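Local structure of CrtC domain-containing protein (7A0T) at residues E49-S54 / D131-L136; T150-T155 / S180-G185. The protein is of unknown function but belongs to the CrtC and lipocalin-like families, whose calycin-type beta-barrel architecture is consistent with handling a hydrophobic small molecule. All coordinates share one frame; numbering follows the deposited sequence.

Contact 1: residues E49-S54 / D131-L136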
loop_
_atom_site.group_PDB
_atom_site.type_symbol
_atom_site.label_atom_id
_atom_site.label_comp_id
_atom_site.label_asym_id
_atom_site.label_seq_id
_atom_site.Cartn_x
_atom_site.Cartn_y
_atom_site.Cartn_z
ATOM N N GLU A 49 -7.900 9.001 15.936
ATOM C CA GLU A 49 -6.853 9.709 16.658
ATOM C C GLU A 49 -5.478 9.505 16.039
ATOM O O GLU A 49 -4.553 10.256 16.360
ATOM C CB GLU A 49 -6.805 9.234 18.125
ATOM C CG GLU A 49 -8.107 9.429 18.935
ATOM C CD GLU A 49 -9.255 8.488 18.534
ATOM O OE1 GLU A 49 -9.041 7.552 17.728
ATOM O OE2 GLU A 49 -10.393 8.702 19.016
ATOM N N SER A 50 -5.306 8.480 15.200
ATOM C CA SER A 50 -3.993 8.170 14.636
ATOM C C SER A 50 -3.772 8.813 13.272
ATOM O O SER A 50 -2.657 8.748 12.744
ATOM C CB SER A 50 -3.820 6.644 14.517
ATOM O OG SER A 50 -4.026 6.016 15.772
ATOM N N GLN A 51 -4.815 9.409 12.682
ATOM C CA GLN A 51 -4.796 9.978 11.338
ATOM C C GLN A 51 -4.070 11.329 11.203
ATOM O O GLN A 51 -3.431 11.554 10.168
ATOM C CB GLN A 51 -6.242 10.123 10.826
ATOM C CG GLN A 51 -6.878 8.795 10.378
ATOM C CD GLN A 51 -6.354 8.334 9.033
ATOM O OE1 GLN A 51 -5.243 7.792 8.934
ATOM N NE2 GLN A 51 -7.136 8.564 7.978
ATOM N N PRO A 52 -4.159 12.258 12.166
ATOM C CA PRO A 52 -3.767 13.655 11.878
ATOM C C PRO A 52 -2.275 13.853 11.629
ATOM O O PRO A 52 -1.431 13.073 12.069
ATOM C CB PRO A 52 -4.207 14.409 13.138
ATOM C CG PRO A 52 -5.398 13.644 13.622
ATOM C CD PRO A 52 -4.966 12.188 13.400
ATOM N N ASN A 53 -1.966 14.953 10.920
ATOM C CA ASN A 53 -0.604 15.417 10.657
ATOM C C ASN A 53 0.281 15.301 11.887
ATOM O O ASN A 53 1.435 14.866 11.797
ATOM C CB ASN A 53 -0.584 16.887 10.209
ATOM C CG ASN A 53 -1.185 17.104 8.836
ATOM O OD1 ASN A 53 -2.052 16.358 8.383
ATOM N ND2 ASN A 53 -0.738 18.163 8.172
ATOM N N SER A 54 -0.267 15.708 13.035
ATOM C CA SER A 54 0.519 15.813 14.260
ATOM C C SER A 54 1.107 14.480 14.683
ATOM O O SER A 54 2.104 14.467 15.401
ATOM C CB SER A 54 -0.344 16.371 15.390
ATOM O OG SER A 54 -1.447 15.519 15.642
ATOM N N ASP A 131 -14.176 12.866 11.732
ATOM C CA ASP A 131 -13.415 11.835 12.415
ATOM C C ASP A 131 -12.077 11.546 11.741
ATOM O O ASP A 131 -11.404 10.578 12.124
ATOM C CB ASP A 131 -14.249 10.551 12.525
ATOM C CG ASP A 131 -14.591 9.940 11.169
ATOM O OD1 ASP A 131 -14.020 10.352 10.137
ATOM O OD2 ASP A 131 -15.453 9.034 11.142
ATOM N N ASN A 132 -11.704 12.340 10.731
ATOM C CA ASN A 132 -10.404 12.259 10.068
ATOM C C ASN A 132 -10.195 10.932 9.352
ATOM O O ASN A 132 -9.058 10.584 9.010
ATOM C CB ASN A 132 -9.266 12.500 11.064
ATOM C CG ASN A 132 -9.264 13.920 11.593
ATOM O OD1 ASN A 132 -9.487 14.867 10.837
ATOM N ND2 ASN A 132 -9.017 14.078 12.882
ATOM N N LEU A 133 -11.277 10.190 9.094
ATOM C CA LEU A 133 -11.130 8.795 8.701
ATOM C C LEU A 133 -12.201 8.300 7.731
ATOM O O LEU A 133 -11.885 7.577 6.782
ATOM C CB LEU A 133 -11.153 7.904 9.954
ATOM C CG LEU A 133 -11.235 6.393 9.716
ATOM C CD1 LEU A 133 -9.829 5.833 9.452
ATOM C CD2 LEU A 133 -11.905 5.692 10.888
ATOM N N SER A 134 -13.465 8.662 7.960
ATOM C CA SER A 134 -14.572 8.062 7.203
ATOM C C SER A 134 -14.579 8.461 5.731
ATOM O O SER A 134 -15.081 7.699 4.895
ATOM C CB SER A 134 -15.907 8.444 7.839
ATOM O OG SER A 134 -15.990 7.963 9.169
ATOM N N LYS A 135 -14.080 9.653 5.389
ATOM C CA LYS A 135 -14.010 10.099 3.999
ATOM C C LYS A 135 -12.646 10.727 3.762
ATOM O O LYS A 135 -12.266 11.679 4.450
ATOM C CB LYS A 135 -15.130 11.092 3.672
ATOM C CG LYS A 135 -14.928 11.852 2.370
ATOM C CD LYS A 135 -14.937 10.954 1.142
ATOM C CE LYS A 135 -16.194 11.160 0.309
ATOM N NZ LYS A 135 -17.338 10.310 0.761
ATOM N N LEU A 136 -11.910 10.189 2.786
ATOM C CA LEU A 136 -10.531 10.578 2.529
ATOM C C LEU A 136 -10.346 10.892 1.048
ATOM O O LEU A 136 -11.181 10.555 0.205
ATOM C CB LEU A 136 -9.564 9.470 2.980
ATOM C CG LEU A 136 -9.685 9.004 4.435
ATOM C CD1 LEU A 136 -8.943 7.653 4.644
ATOM C CD2 LEU A 136 -9.129 10.034 5.405
#
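The carboxamide of Gln51 is wedged against the loop 131-134, where an Asx motif at Asp131 leads into strand 135-141 of the N-terminal lipocalin domain. Leu133 CD1 lies over one face of this amide, 4.1 Å from NE2. Beyond the nitrogen the two methyls of Leu136 come in from the opposite direction, CD2 at 3.6 Å from NE2, one slightly to each side of the amide plane. The same NE2 donates to Asn132 O at 3.0 Å, lying in its carbonyl plane, while this oxygen sits 16° out of the Gln51 amide plane. Gln51 chi1 (-76°) sets CG anti to the carbonyl carbon, 3.1 Å from Asn132 O, and the bend at chi2 then turns the amide so that NE2 reaches the same oxygen. Gln51 OE1 is bonded to Tyr205 OH, so both ends of the amide are held. The second flat group, the Asn132 amide, carries Pro52 over a face, with Pro52 CG 3.7 Å from Asn132 ND2, while Asn132 OD1 is engaged by Thr115 OG1. Behind Asn132 the loop is pinned by Asp131 OD1, which accepts from Leu133 N at 2.9 Å and from Ser134 N at 2.8 Å, both on the same face of the carboxylate.

Contact 2: residues T150-T155 / S180-G185; sequences TYDATT and SAKTEG
Thr150 and Glu184 form a hydrogen-bonded antiparallel pair, with Thr150 N to Glu184 O and Glu184 N to Thr150 O both at 2.9 Å. The strand segments 150-152 and 181-185, parts of strands 146-152 and 171-189, run antiparallel at 154°. Within this pair Thr150 turns OG1 into the position between its own backbone N and carbonyl carbon (chi1 61°). There the hydroxyl meets a water at 2.7 Å, and the water also makes weak bonds to Asp152 OD1 and Glu184 OE1, linking three side chains on one face of the sheet. Lys182 shares that face, lying alongside Asp152 and pointing the same way, an almost fully extended chain that bends at its last torsion. The carboxylate of Asp152 meets the Lys182 methylenes, with Asp152 OD2 4.0 Å from Lys182 CE, while Asp152 OD1 pairs with Lys135. On the other face Tyr151 sends its ring away from the contact toward Ser138, the partner of its hydroxyl, leaving Tyr151 CB to pack on Ala181 CB at 3.9 Å. Past Asp152 the pairing gives way to side-chain bonds. Thr154 OG1 weakly accepts from Lys182 N, and Thr155, whose OG1 is swung away from its own N (chi1 -176°), accepts from Ser180 N at 3.0 Å. Glu31 supplies a further partner to each of these hydroxyls. The chain turns a corner at Ser180, so that the parts of strand 171-189 on its two sides belong to different sheets or faces. Such antiparallel pairing, side chains alternating between faces, is consistent with the calycin-type lipocalin domain.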
loop_
_atom_site.group_PDB
_atom_site.type_symbol
_atom_site.label_atom_id
_atom_site.label_comp_id
_atom_site.label_asym_id
_atom_site.label_seq_id
_atom_site.Cartn_x
_atom_site.Cartn_y
_atom_site.Cartn_z
ATOM N N THR A 150 -11.557 10.047 -4.083
ATOM C CA THR A 150 -12.060 9.944 -2.724
ATOM C C THR A 150 -12.405 8.494 -2.404
ATOM O O THR A 150 -12.661 7.684 -3.305
ATOM C CB THR A 150 -13.286 10.846 -2.502
ATOM O OG1 THR A 150 -14.352 10.452 -3.378
ATOM C CG2 THR A 150 -12.914 12.287 -2.785
ATOM N N TYR A 151 -12.371 8.159 -1.113
ATOM C CA TYR A 151 -12.678 6.798 -0.688
ATOM C C TYR A 151 -13.218 6.837 0.735
ATOM O O TYR A 151 -12.816 7.686 1.543
ATOM C CB TYR A 151 -11.466 5.843 -0.828
ATOM C CG TYR A 151 -10.122 6.459 -0.478
ATOM C CD1 TYR A 151 -9.462 7.293 -1.374
ATOM C CD2 TYR A 151 -9.513 6.200 0.752
ATOM C CE1 TYR A 151 -8.249 7.875 -1.046
ATOM C CE2 TYR A 151 -8.282 6.767 1.077
ATOM C CZ TYR A 151 -7.665 7.606 0.176
ATOM O OH TYR A 151 -6.464 8.190 0.501
ATOM N N ASP A 152 -14.188 5.962 1.004
ATOM C CA ASP A 152 -14.879 5.890 2.285
ATOM C C ASP A 152 -14.449 4.619 3.013
ATOM O O ASP A 152 -14.250 3.570 2.386
ATOM C CB ASP A 152 -16.417 5.880 2.118
ATOM C CG ASP A 152 -16.948 7.047 1.269
ATOM O OD1 ASP A 152 -16.524 8.201 1.474
ATOM O OD2 ASP A 152 -17.809 6.805 0.392
ATOM N N ALA A 153 -14.375 4.699 4.342
ATOM C CA ALA A 153 -13.862 3.605 5.171
ATOM C C ALA A 153 -14.950 2.555 5.404
ATOM O O ALA A 153 -15.407 2.321 6.524
ATOM C CB ALA A 153 -13.337 4.144 6.495
ATOM N N THR A 154 -15.322 1.872 4.318
ATOM C CA THR A 154 -16.384 0.868 4.324
ATOM C C THR A 154 -15.831 -0.550 4.373
ATOM O O THR A 154 -16.414 -1.472 3.774
ATOM C CB THR A 154 -17.270 1.020 3.085
ATOM O OG1 THR A 154 -16.491 0.723 1.912
ATOM C CG2 THR A 154 -17.841 2.428 2.974
ATOM N N THR A 155 -14.713 -0.748 5.068
ATOM C CA THR A 155 -13.959 -1.986 4.947
ATOM C C THR A 155 -13.296 -2.304 6.284
ATOM O O THR A 155 -12.695 -1.424 6.908
ATOM C CB THR A 155 -12.947 -1.859 3.796
ATOM O OG1 THR A 155 -12.252 -3.100 3.588
ATOM C CG2 THR A 155 -11.952 -0.698 4.041
ATOM N N SER A 180 -10.499 -2.401 1.226
ATOM C CA SER A 180 -11.387 -2.394 0.056
ATOM C C SER A 180 -12.369 -1.235 0.151
ATOM O O SER A 180 -13.581 -1.435 0.175
ATOM C CB SER A 180 -12.164 -3.701 -0.098
ATOM O OG SER A 180 -11.336 -4.834 -0.001
ATOM N N ALA A 181 -11.828 -0.017 0.193
ATOM C CA ALA A 181 -12.632 1.170 0.445
ATOM C C ALA A 181 -13.413 1.571 -0.797
ATOM O O ALA A 181 -12.879 1.564 -1.912
ATOM C CB ALA A 181 -11.744 2.337 0.889
ATOM N N LYS A 182 -14.679 1.952 -0.591
ATOM C CA LYS A 182 -15.499 2.443 -1.685
ATOM C C LYS A 182 -14.895 3.733 -2.223
ATOM O O LYS A 182 -14.538 4.630 -1.459
ATOM C CB LYS A 182 -16.941 2.665 -1.212
ATOM C CG LYS A 182 -17.829 3.356 -2.229
ATOM C CD LYS A 182 -19.255 3.474 -1.693
ATOM C CE LYS A 182 -19.986 4.694 -2.245
ATOM N NZ LYS A 182 -20.196 4.616 -3.716
ATOM N N THR A 183 -14.771 3.809 -3.544
ATOM C CA THR A 183 -13.910 4.755 -4.226
ATOM C C THR A 183 -14.687 5.513 -5.293
ATOM O O THR A 183 -15.427 4.901 -6.074
ATOM C CB THR A 183 -12.760 4.013 -4.897
ATOM O OG1 THR A 183 -12.060 3.222 -3.924
ATOM C CG2 THR A 183 -11.812 4.998 -5.566
ATOM N N GLU A 184 -14.483 6.836 -5.351
ATOM C CA GLU A 184 -15.100 7.690 -6.364
ATOM C C GLU A 184 -14.081 8.702 -6.877
ATOM O O GLU A 184 -12.993 8.875 -6.312
ATOM C CB GLU A 184 -16.332 8.434 -5.815
ATOM C CG GLU A 184 -17.411 7.534 -5.215
ATOM C CD GLU A 184 -18.652 8.296 -4.757
ATOM O OE1 GLU A 184 -18.525 9.229 -3.933
ATOM O OE2 GLU A 184 -19.761 7.960 -5.224
ATOM N N GLY A 185 -14.450 9.388 -7.957
ATOM C CA GLY A 185 -13.680 10.521 -8.432
ATOM C C GLY A 185 -13.248 10.381 -9.871
ATOM O O GLY A 185 -14.032 9.934 -10.714
HETATM O O HOH W 1 -15.882 8.879 -1.768
#

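In the fold
Contacts 1 and 2 lie about 14 Å apart, centre to centre, in the N-terminal half of the chain, and they follow one another in series along it. Their common element is the antiparallel pair of consecutive strands 135-141 and 146-152. Strand 146-152 lies between 135-141 and 171-189; contact 1 packs the loop after helix 47-50 on the start of 135-141, while contact 2 pairs the end of 146-152 with 171-189. They touch directly through a probable backbone bond from Leu136 N to Tyr151 O and through packing of Leu136 O on Thr150 CB. A salt bridge between Lys135 and Asp152 is doubtful in geometry, being very short, with Lys135 modelled in two conformers.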